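Local structure of CELL division control protein 6 (Pyrobaculum aerophilum, 1FNN) at residues 27-32 with 62-67; 46-51 with 170-175; 82-87 with 91-96; 287-292 with 328-333. The protein binds adenine nucleotide and magnesium through an AAA+ ATPase module and, as a Cdc6/Cdc18 family member, is probably involved in regulating the initiation of DNA replication. All blocks are in the same frame, centred on the assembly; numbering follows the deposited sequence.

Contact 1 of 4, residues 27-32 with 62-67; sequences QQLDIL and RKLWEL
Leu64 overlaps Leu29 where helix 57-68 packs against helix 23-38. The two leucines cross obliquely. CG of Leu64 lies 4.2 Å from CB of Leu29. In return, CD1 of Leu29 reaches past it to CB of Leu64, also at 4.2 Å. One branch of Leu64, CD2, rests on the backbone of the facing helix, 4.1 Å from N of Asp30. Leu64 gets there because CG stands anti to its backbone N (chi1 -169°), which carries the branched end toward helix 23-38. The closest CA atoms are those of Asp30 and Leu64, 7.1 Å apart.

The carboxylate of Asp30 skirts the contact, and its OD1 is hydrogen-bonded to Tyr68 OH. Leu64 also touches Leu26, Leu33 and Leu37 of helix 23-38. Leu29 continues down to Ile188 and Leu49 of the parallel sheet beneath. Next to Leu64 on the same helix, Lys63 NZ forms a salt bridge with Glu66 OE2 at 2.8 Å. The nitrogen meets that oxygen on the syn side, 29° out of the carboxylate plane, and it also bonds to Pro16 O.

Between the two helices the contact is therefore apolar. It has no directional bond and rests on shape and burial; at its rim Asp30 is held by the hydroxyl of Tyr68.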
# COMPACT_ATOMS: atom_id res chain seq x y z
N GLN A 27 15.77 8.11 -6.11
CA GLN A 27 17.09 8.71 -6.12
C GLN A 27 18.14 7.83 -5.45
O GLN A 27 19.26 7.73 -6.00
CB GLN A 27 17.12 10.13 -5.54
CG GLN A 27 18.56 10.67 -5.48
CD GLN A 27 18.70 11.94 -4.68
OE1 GLN A 27 19.02 11.89 -3.48
NE2 GLN A 27 18.47 13.07 -5.33
N GLN A 28 17.84 7.27 -4.28
CA GLN A 28 18.72 6.39 -3.55
C GLN A 28 19.09 5.16 -4.37
O GLN A 28 20.17 4.56 -4.25
CB GLN A 28 18.10 5.94 -2.19
CG GLN A 28 18.22 7.04 -1.11
CD GLN A 28 17.34 6.72 0.10
OE1 GLN A 28 17.62 5.89 0.96
NE2 GLN A 28 16.20 7.40 0.23
N LEU A 29 18.07 4.58 -5.01
CA LEU A 29 18.23 3.44 -5.88
C LEU A 29 19.13 3.85 -7.05
O LEU A 29 19.98 3.07 -7.48
CB LEU A 29 16.90 2.96 -6.43
CG LEU A 29 16.20 1.79 -5.72
CD1 LEU A 29 14.93 1.41 -6.50
CD2 LEU A 29 17.10 0.57 -5.57
N ASP A 30 18.86 5.01 -7.62
CA ASP A 30 19.69 5.50 -8.72
C ASP A 30 21.16 5.60 -8.33
O ASP A 30 22.13 5.17 -8.99
CB ASP A 30 19.15 6.84 -9.20
CG ASP A 30 19.89 7.23 -10.48
OD1 ASP A 30 19.64 6.72 -11.57
OD2 ASP A 30 20.79 8.09 -10.43
N ILE A 31 21.38 6.15 -7.13
CA ILE A 31 22.72 6.31 -6.58
C ILE A 31 23.33 4.95 -6.38
O ILE A 31 24.51 4.74 -6.74
CB ILE A 31 22.67 7.12 -5.26
CG1 ILE A 31 22.43 8.64 -5.58
CG2 ILE A 31 23.93 6.92 -4.45
CD1 ILE A 31 21.98 9.31 -4.28
N LEU A 32 22.59 3.95 -5.84
CA LEU A 32 23.23 2.66 -5.66
C LEU A 32 23.53 1.95 -7.01
O LEU A 32 24.47 1.17 -7.13
CB LEU A 32 22.40 1.72 -4.77
CG LEU A 32 22.18 2.29 -3.34
CD1 LEU A 32 21.32 1.38 -2.48
CD2 LEU A 32 23.52 2.50 -2.63
N ARG A 62 10.45 -1.01 -10.27
CA ARG A 62 10.04 -1.14 -11.65
C ARG A 62 10.30 0.16 -12.39
O ARG A 62 10.68 0.17 -13.58
CB ARG A 62 8.57 -1.61 -11.82
CG ARG A 62 8.50 -3.09 -11.36
CD ARG A 62 7.31 -3.74 -12.03
NE ARG A 62 7.16 -5.14 -11.84
CZ ARG A 62 7.76 -6.23 -12.28
NH1 ARG A 62 8.79 -6.25 -13.12
NH2 ARG A 62 7.31 -7.41 -11.85
N LYS A 63 10.09 1.29 -11.72
CA LYS A 63 10.31 2.58 -12.32
C LYS A 63 11.81 2.79 -12.58
O LYS A 63 12.19 3.36 -13.62
CB LYS A 63 9.78 3.71 -11.46
CG LYS A 63 10.22 5.09 -11.91
CD LYS A 63 9.51 5.52 -13.19
CE LYS A 63 8.01 5.40 -13.21
NZ LYS A 63 7.39 5.89 -14.49
N LEU A 64 12.61 2.38 -11.59
CA LEU A 64 14.06 2.47 -11.83
C LEU A 64 14.43 1.71 -13.12
O LEU A 64 15.20 2.21 -13.94
CB LEU A 64 14.81 1.89 -10.64
CG LEU A 64 16.32 2.04 -10.44
CD1 LEU A 64 17.09 0.94 -11.14
CD2 LEU A 64 16.83 3.42 -10.80
N TRP A 65 14.02 0.46 -13.22
CA TRP A 65 14.30 -0.33 -14.44
C TRP A 65 13.84 0.37 -15.71
O TRP A 65 14.50 0.40 -16.77
CB TRP A 65 13.69 -1.73 -14.37
CG TRP A 65 13.99 -2.47 -15.67
CD1 TRP A 65 13.09 -2.85 -16.63
CD2 TRP A 65 15.28 -2.90 -16.10
NE1 TRP A 65 13.78 -3.49 -17.63
CE2 TRP A 65 15.11 -3.54 -17.36
CE3 TRP A 65 16.56 -2.79 -15.56
CZ2 TRP A 65 16.18 -4.07 -18.07
CZ3 TRP A 65 17.63 -3.34 -16.28
CH2 TRP A 65 17.42 -3.97 -17.52
N GLU A 66 12.62 0.93 -15.68
CA GLU A 66 12.03 1.61 -16.80
C GLU A 66 12.96 2.75 -17.24
O GLU A 66 13.18 2.88 -18.46
CB GLU A 66 10.65 2.16 -16.45
CG GLU A 66 9.86 2.85 -17.54
CD GLU A 66 8.59 3.39 -16.83
OE1 GLU A 66 7.72 2.61 -16.41
OE2 GLU A 66 8.54 4.61 -16.74
N LEU A 67 13.61 3.44 -16.31
CA LEU A 67 14.48 4.54 -16.71
C LEU A 67 15.80 4.06 -17.32
O LEU A 67 16.50 4.86 -17.92
CB LEU A 67 14.77 5.40 -15.49
CG LEU A 67 13.54 6.09 -14.89
CD1 LEU A 67 13.86 6.77 -13.57
CD2 LEU A 67 12.93 7.07 -15.88

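Contact 2 of 4, residues 46-51 with 170-175; sequences RATLLG and AVLNNL
Thr48, Leu50, Val171 and Leu172 bring no ring, amide or other flat group to this contact, so there are no faces or edges to cover, and branched ends meet instead. Thr48 and Leu172 reach toward each other tip to tip. Thr48 OG1 sits 3.7 Å from CD2 of Leu172, and Thr48 CG2 lies 4.2 Å from CG of Leu172. Leu50 meets Val171 at a slant, with CD2 of Leu50 3.6 Å from CG1 of Val171. That methyl lies between the backbone N and the carbonyl carbon of its own residue (chi1 74°), and it also comes to 4.3 Å from CG2 of Thr48.

Strand 46-50 runs between strands 160-166 and 187-189 in the parallel sheet of the AAA+ core. It leads through Gly51 into the P-loop, where Gly51 O accepts a hydrogen bond from Lys57 NZ, an ADP-binding residue. Helix 170-173 packs on the side of the sheet to which Thr48 and Leu50 point. Leu172 also packs on Val187, Ile164 and Met183, and Val171 on Leu142. The hydroxyl of Thr48 is buried among these apolar groups and has no hydrogen-bond partner in the model. The side chain of Leu50 is about 10 Å from the bound ADP.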
# COMPACT_ATOMS: atom_id res chain seq x y z
N ARG A 46 24.42 -3.62 -4.00
CA ARG A 46 23.33 -4.32 -3.35
C ARG A 46 22.54 -3.37 -2.45
O ARG A 46 23.13 -2.37 -1.99
CB ARG A 46 23.69 -5.62 -2.69
CG ARG A 46 24.82 -5.77 -1.72
CD ARG A 46 26.19 -5.29 -2.21
NE ARG A 46 27.15 -5.50 -1.16
CZ ARG A 46 28.39 -5.08 -1.02
NH1 ARG A 46 28.96 -4.32 -1.94
NH2 ARG A 46 29.00 -5.47 0.09
N ALA A 47 21.20 -3.49 -2.46
CA ALA A 47 20.34 -2.69 -1.58
C ALA A 47 19.24 -3.59 -0.99
O ALA A 47 18.86 -4.59 -1.58
CB ALA A 47 19.65 -1.59 -2.37
N THR A 48 18.63 -3.15 0.10
CA THR A 48 17.50 -3.81 0.73
C THR A 48 16.40 -2.77 0.85
O THR A 48 16.75 -1.66 1.27
CB THR A 48 17.84 -4.34 2.14
OG1 THR A 48 18.88 -5.30 2.04
CG2 THR A 48 16.64 -5.01 2.78
N LEU A 49 15.22 -3.06 0.32
CA LEU A 49 14.10 -2.13 0.38
C LEU A 49 13.15 -2.60 1.49
O LEU A 49 12.78 -3.79 1.47
CB LEU A 49 13.34 -2.11 -0.96
CG LEU A 49 14.17 -1.92 -2.25
CD1 LEU A 49 13.20 -1.73 -3.42
CD2 LEU A 49 15.17 -0.77 -2.20
N LEU A 50 12.83 -1.74 2.46
CA LEU A 50 12.00 -2.21 3.59
C LEU A 50 10.82 -1.28 3.77
O LEU A 50 10.91 -0.05 3.75
CB LEU A 50 12.80 -2.23 4.90
CG LEU A 50 14.05 -3.11 4.95
CD1 LEU A 50 14.80 -2.95 6.29
CD2 LEU A 50 13.67 -4.58 4.75
N GLY A 51 9.65 -1.90 4.01
CA GLY A 51 8.44 -1.11 4.20
C GLY A 51 7.25 -2.05 4.22
O GLY A 51 7.35 -3.14 3.62
N ALA A 170 13.63 -7.69 10.05
CA ALA A 170 13.73 -9.13 10.27
C ALA A 170 14.24 -9.87 9.04
O ALA A 170 14.94 -10.89 9.17
CB ALA A 170 12.39 -9.70 10.69
N VAL A 171 14.00 -9.33 7.83
CA VAL A 171 14.54 -10.02 6.65
C VAL A 171 16.06 -10.04 6.73
O VAL A 171 16.69 -11.02 6.31
CB VAL A 171 13.96 -9.43 5.35
CG1 VAL A 171 14.55 -8.07 5.02
CG2 VAL A 171 14.17 -10.43 4.20
N LEU A 172 16.70 -8.99 7.24
CA LEU A 172 18.13 -8.95 7.45
C LEU A 172 18.60 -9.58 8.76
O LEU A 172 19.61 -10.31 8.83
CB LEU A 172 18.57 -7.47 7.47
CG LEU A 172 18.45 -6.72 6.14
CD1 LEU A 172 18.98 -5.30 6.27
CD2 LEU A 172 19.19 -7.49 5.05
N ASN A 173 17.84 -9.34 9.84
CA ASN A 173 18.20 -9.87 11.15
C ASN A 173 18.25 -11.37 11.20
O ASN A 173 19.10 -11.92 11.90
CB ASN A 173 17.27 -9.32 12.24
CG ASN A 173 17.56 -7.84 12.45
OD1 ASN A 173 18.64 -7.36 12.10
ND2 ASN A 173 16.60 -7.13 13.00
N ASN A 174 17.44 -12.08 10.42
CA ASN A 174 17.46 -13.54 10.40
C ASN A 174 18.63 -14.10 9.61
O ASN A 174 18.77 -15.32 9.51
CB ASN A 174 16.13 -14.08 9.89
CG ASN A 174 14.96 -13.65 10.76
OD1 ASN A 174 13.81 -13.67 10.32
ND2 ASN A 174 15.21 -13.25 12.00
N LEU A 175 19.43 -13.26 8.97
CA LEU A 175 20.62 -13.72 8.28
C LEU A 175 21.77 -13.86 9.29
O LEU A 175 21.86 -13.08 10.23
CB LEU A 175 21.03 -12.73 7.18
CG LEU A 175 19.98 -12.50 6.09
CD1 LEU A 175 20.32 -11.26 5.29
CD2 LEU A 175 19.90 -13.73 5.19

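Contact 3 of 4, residues 82-87 with 91-96; sequences FIYRNF and IGEIAR
Tyr84 presents one ring face to the side chain of Glu93. CB of Glu93 stands over the middle of the ring, 4.0 Å from the centroid of the Tyr84 ring and 5° off its normal, a CH-pi contact. CG follows, 3.9 Å from CE1 of Tyr84. A bend at chi2 (61°) then lays the carboxylate over the phenol end, nearly parallel to the ring at 9°. OE1 of Glu93 is 3.7 Å from OH of Tyr84. CG2 of Ile83 covers the opposite face of the ring.

Further along, Phe87 and Ile91 meet twice. Ile91 N donates to Phe87 O at 2.9 Å, the first turn of the helix. The Phe87 ring takes CB of Ile91 over one face, with CE2 of Phe87 4.0 Å from CG2 of Ile91.

Arg96 NH1 lies 2.9 Å from Glu93 OE2, a purely electrostatic pairing. Arg85 grips Phe82 O side-on with NE and NH2. Helix 109-122 backs Phe87 through Phe112 and Leu113, while Ile79 of strand 75-80 touches Tyr84 and Glu93. Asn86 is the N-cap, its OD1 bonded to Ala89 N. The loop joins strand 75-80 to the N-capped helix 87-97, a strand-to-helix connection of the P-loop NTPase (AAA+) core.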
# COMPACT_ATOMS: atom_id res chain seq x y z
N PHE A 82 7.01 -14.46 -3.39
CA PHE A 82 5.73 -15.05 -3.00
C PHE A 82 5.48 -16.32 -3.82
O PHE A 82 4.76 -17.19 -3.34
CB PHE A 82 4.56 -14.10 -3.20
CG PHE A 82 3.24 -14.72 -2.84
CD1 PHE A 82 2.79 -14.73 -1.52
CD2 PHE A 82 2.44 -15.29 -3.82
CE1 PHE A 82 1.57 -15.31 -1.20
CE2 PHE A 82 1.22 -15.86 -3.50
CZ PHE A 82 0.79 -15.87 -2.19
N ILE A 83 5.91 -16.32 -5.07
CA ILE A 83 5.74 -17.42 -6.00
C ILE A 83 6.88 -18.41 -6.00
O ILE A 83 6.69 -19.63 -5.92
CB ILE A 83 5.62 -16.82 -7.43
CG1 ILE A 83 4.43 -15.85 -7.47
CG2 ILE A 83 5.49 -17.90 -8.49
CD1 ILE A 83 4.37 -15.01 -8.73
N TYR A 84 8.12 -17.92 -6.13
CA TYR A 84 9.29 -18.80 -6.17
C TYR A 84 10.00 -18.74 -4.83
O TYR A 84 10.66 -17.74 -4.54
CB TYR A 84 10.23 -18.37 -7.31
CG TYR A 84 9.44 -18.23 -8.59
CD1 TYR A 84 9.02 -16.99 -9.06
CD2 TYR A 84 9.13 -19.37 -9.32
CE1 TYR A 84 8.30 -16.87 -10.23
CE2 TYR A 84 8.40 -19.26 -10.50
CZ TYR A 84 8.00 -18.03 -10.95
OH TYR A 84 7.29 -17.96 -12.11
N ARG A 85 9.94 -19.80 -4.02
CA ARG A 85 10.44 -19.74 -2.64
C ARG A 85 11.64 -20.60 -2.31
O ARG A 85 12.48 -20.17 -1.51
CB ARG A 85 9.31 -20.12 -1.67
CG ARG A 85 8.19 -19.09 -1.70
CD ARG A 85 7.09 -19.39 -0.70
NE ARG A 85 5.97 -18.48 -0.89
CZ ARG A 85 4.92 -18.35 -0.09
NH1 ARG A 85 4.81 -19.08 1.00
NH2 ARG A 85 3.97 -17.47 -0.40
N ASN A 86 11.73 -21.76 -2.94
CA ASN A 86 12.87 -22.63 -2.64
C ASN A 86 13.89 -22.46 -3.75
O ASN A 86 13.56 -21.81 -4.74
CB ASN A 86 12.41 -24.09 -2.50
CG ASN A 86 11.63 -24.50 -3.74
OD1 ASN A 86 12.22 -24.59 -4.82
ND2 ASN A 86 10.34 -24.73 -3.56
N PHE A 87 15.09 -22.94 -3.53
CA PHE A 87 16.21 -22.86 -4.42
C PHE A 87 15.87 -23.31 -5.84
O PHE A 87 16.27 -22.66 -6.81
CB PHE A 87 17.42 -23.71 -3.93
CG PHE A 87 18.60 -23.41 -4.83
CD1 PHE A 87 19.31 -22.23 -4.67
CD2 PHE A 87 18.98 -24.28 -5.84
CE1 PHE A 87 20.38 -21.94 -5.48
CE2 PHE A 87 20.06 -23.98 -6.65
CZ PHE A 87 20.76 -22.82 -6.48
N ILE A 91 16.08 -20.73 -8.91
CA ILE A 91 17.09 -20.96 -9.96
C ILE A 91 16.44 -21.28 -11.28
O ILE A 91 16.94 -20.90 -12.37
CB ILE A 91 18.11 -22.04 -9.52
CG1 ILE A 91 19.41 -21.89 -10.31
CG2 ILE A 91 17.56 -23.44 -9.68
CD1 ILE A 91 20.25 -20.71 -9.86
N GLY A 92 15.33 -22.04 -11.28
CA GLY A 92 14.57 -22.29 -12.47
C GLY A 92 14.05 -21.01 -13.13
O GLY A 92 14.07 -20.88 -14.36
N GLU A 93 13.51 -20.08 -12.33
CA GLU A 93 13.00 -18.83 -12.89
C GLU A 93 14.14 -17.95 -13.38
O GLU A 93 14.09 -17.45 -14.52
CB GLU A 93 12.10 -18.11 -11.89
CG GLU A 93 11.58 -16.76 -12.39
CD GLU A 93 10.73 -16.87 -13.65
OE1 GLU A 93 10.41 -18.03 -14.01
OE2 GLU A 93 10.40 -15.82 -14.26
N ILE A 94 15.30 -17.96 -12.71
CA ILE A 94 16.47 -17.21 -13.18
C ILE A 94 16.95 -17.78 -14.50
O ILE A 94 17.27 -17.08 -15.47
CB ILE A 94 17.63 -17.34 -12.15
CG1 ILE A 94 17.29 -16.49 -10.93
CG2 ILE A 94 18.97 -16.88 -12.71
CD1 ILE A 94 18.20 -16.67 -9.73
N ALA A 95 17.00 -19.12 -14.55
CA ALA A 95 17.43 -19.82 -15.77
C ALA A 95 16.52 -19.54 -16.95
O ALA A 95 16.90 -19.35 -18.13
CB ALA A 95 17.44 -21.32 -15.43
N ARG A 96 15.21 -19.56 -16.68
CA ARG A 96 14.26 -19.21 -17.73
C ARG A 96 14.43 -17.77 -18.17
O ARG A 96 14.44 -17.45 -19.36
CB ARG A 96 12.85 -19.45 -17.18
CG ARG A 96 11.75 -19.39 -18.22
CD ARG A 96 10.38 -19.30 -17.57
NE ARG A 96 9.77 -17.99 -17.67
CZ ARG A 96 10.22 -16.79 -17.34
NH1 ARG A 96 11.42 -16.57 -16.82
NH2 ARG A 96 9.46 -15.72 -17.53

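Contact 4 of 4, residues 287-292 with 328-333; sequences PLHEKL and RPRVHS
His289 faces Arg330 along almost its whole side chain. CB of His289 meets CG of Arg330 at 4.0 Å. CG of His289 is closer to the same Arg330 CG, at 3.7 Å. That methylene sits over one face of the imidazole in a CH-pi contact, 23° off the ring normal. On the opposite face lies CD1 of Leu292. CD2 of His289 is 3.5 Å from NH1 of Arg330. It lies over one face of the guanidinium, whose plane is 33° from that of the ring. Arg330 can lie over the ring in this way because its chain bends at chi2 (-66°). At the tip of His289, CE1 comes 3.2 Å and NE2 3.8 Å from Arg328 O.

Both ring nitrogens have partners beyond these segments: ND1 bonds to Tyr318 OH and NE2 to Glu327 OE1. Tyr318 OH also bonds to Arg330 N, and Arg330 NH2 bonds to Gln334 OE1. The contact joins the start of helix 288-304 to the loop before helix 332-344 in the C-terminal winged helix domain. With both nitrogens hydrogen-bonded, rotation of the imidazole is probably restricted. Glu327 would tend to favour a protonated ring, and the nearby guanidinium to oppose it.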
# COMPACT_ATOMS: atom_id res chain seq x y z
N PRO A 287 -20.44 5.65 25.61
CA PRO A 287 -21.41 6.29 26.49
C PRO A 287 -22.65 6.61 25.68
O PRO A 287 -22.50 6.96 24.48
CB PRO A 287 -20.77 7.61 26.88
CG PRO A 287 -19.31 7.32 26.83
CD PRO A 287 -19.11 6.32 25.70
N LEU A 288 -23.80 6.72 26.36
CA LEU A 288 -25.03 7.11 25.72
C LEU A 288 -24.94 8.30 24.78
O LEU A 288 -25.43 8.28 23.65
CB LEU A 288 -26.16 7.44 26.74
CG LEU A 288 -27.50 7.89 26.21
CD1 LEU A 288 -28.13 6.86 25.28
CD2 LEU A 288 -28.50 8.21 27.34
N HIS A 289 -24.52 9.47 25.24
CA HIS A 289 -24.48 10.67 24.45
C HIS A 289 -23.48 10.59 23.27
O HIS A 289 -23.65 11.36 22.35
CB HIS A 289 -24.22 11.90 25.34
CG HIS A 289 -25.60 12.26 25.87
ND1 HIS A 289 -26.42 13.15 25.22
CD2 HIS A 289 -26.26 11.83 26.98
CE1 HIS A 289 -27.55 13.26 25.92
NE2 HIS A 289 -27.47 12.48 26.98
N GLU A 290 -22.42 9.83 23.37
CA GLU A 290 -21.50 9.58 22.26
C GLU A 290 -22.20 8.74 21.19
O GLU A 290 -21.99 8.97 20.00
CB GLU A 290 -20.23 8.90 22.74
CG GLU A 290 -19.17 8.68 21.64
CD GLU A 290 -17.81 8.32 22.19
OE1 GLU A 290 -16.93 7.88 21.42
OE2 GLU A 290 -17.57 8.47 23.42
N LYS A 291 -23.02 7.75 21.56
CA LYS A 291 -23.91 7.05 20.66
C LYS A 291 -24.88 7.99 19.96
O LYS A 291 -25.07 7.95 18.75
CB LYS A 291 -24.79 5.94 21.29
CG LYS A 291 -23.95 4.76 21.81
CD LYS A 291 -24.94 3.66 22.19
CE LYS A 291 -24.36 2.32 22.50
NZ LYS A 291 -23.71 2.25 23.84
N LEU A 292 -25.53 8.88 20.69
CA LEU A 292 -26.47 9.84 20.17
C LEU A 292 -25.73 10.79 19.21
O LEU A 292 -26.28 11.14 18.17
CB LEU A 292 -27.11 10.68 21.33
CG LEU A 292 -28.07 9.83 22.23
CD1 LEU A 292 -28.47 10.63 23.48
CD2 LEU A 292 -29.30 9.42 21.44
N ARG A 328 -31.66 15.48 27.19
CA ARG A 328 -31.24 16.88 27.05
C ARG A 328 -29.85 16.78 26.39
O ARG A 328 -29.07 15.93 26.83
CB ARG A 328 -31.02 17.56 28.41
CG ARG A 328 -31.68 16.77 29.51
CD ARG A 328 -32.88 17.40 30.18
NE ARG A 328 -32.50 17.88 31.48
CZ ARG A 328 -33.10 18.03 32.64
NH1 ARG A 328 -34.36 17.74 32.89
NH2 ARG A 328 -32.35 18.53 33.63
N PRO A 329 -29.57 17.71 25.51
CA PRO A 329 -28.29 17.67 24.79
C PRO A 329 -27.14 18.12 25.67
O PRO A 329 -27.34 19.06 26.45
CB PRO A 329 -28.51 18.64 23.63
CG PRO A 329 -29.54 19.60 24.16
CD PRO A 329 -30.45 18.80 25.05
N ARG A 330 -25.99 17.47 25.56
CA ARG A 330 -24.80 17.87 26.23
C ARG A 330 -24.26 19.11 25.53
O ARG A 330 -24.63 19.43 24.40
CB ARG A 330 -23.72 16.78 26.29
CG ARG A 330 -24.20 15.51 27.00
CD ARG A 330 -24.45 15.86 28.50
NE ARG A 330 -25.08 14.70 29.16
CZ ARG A 330 -24.37 13.67 29.59
NH1 ARG A 330 -25.00 12.64 30.18
NH2 ARG A 330 -23.05 13.60 29.47
N VAL A 331 -23.27 19.68 26.19
CA VAL A 331 -22.74 20.98 25.72
C VAL A 331 -21.67 20.79 24.68
O VAL A 331 -20.88 19.84 24.74
CB VAL A 331 -22.27 21.64 27.04
CG1 VAL A 331 -20.82 21.42 27.33
CG2 VAL A 331 -22.79 23.05 27.13
N HIS A 332 -21.42 21.84 23.90
CA HIS A 332 -20.41 21.86 22.86
C HIS A 332 -19.09 21.23 23.22
O HIS A 332 -18.60 20.40 22.45
CB HIS A 332 -20.24 23.33 22.42
CG HIS A 332 -19.31 23.53 21.26
ND1 HIS A 332 -19.75 23.58 19.95
CD2 HIS A 332 -17.97 23.69 21.22
CE1 HIS A 332 -18.70 23.77 19.15
NE2 HIS A 332 -17.61 23.84 19.90
N SER A 333 -18.45 21.56 24.35
CA SER A 333 -17.15 21.00 24.70
C SER A 333 -17.20 19.52 24.97
O SER A 333 -16.28 18.72 24.68
CB SER A 333 -16.61 21.73 25.96
OG SER A 333 -17.54 21.50 27.01

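Contacts 1 and 2 lie on two faces of one sheet and meet at strand 46-50. CD1 of Leu32 is 3.4 Å from CB of Ala47, and CD2 of Leu29 is 4.1 Å from CD2 of Leu49. Their segments alternate along the chain; the P-loop, starting at Gly51, leads from 46-51 toward 62-67. The ADP is about 11 Å from the Leu29 side chain and about 10 Å from that of Leu50. Contact 3 belongs to the same core; its centre is about 19 Å from that of contact 2, and the side chain of Tyr84 about 13 Å from the magnesium ion. Contact 4 stands apart in the winged helix domain, about 49 Å from contact 2 between centres.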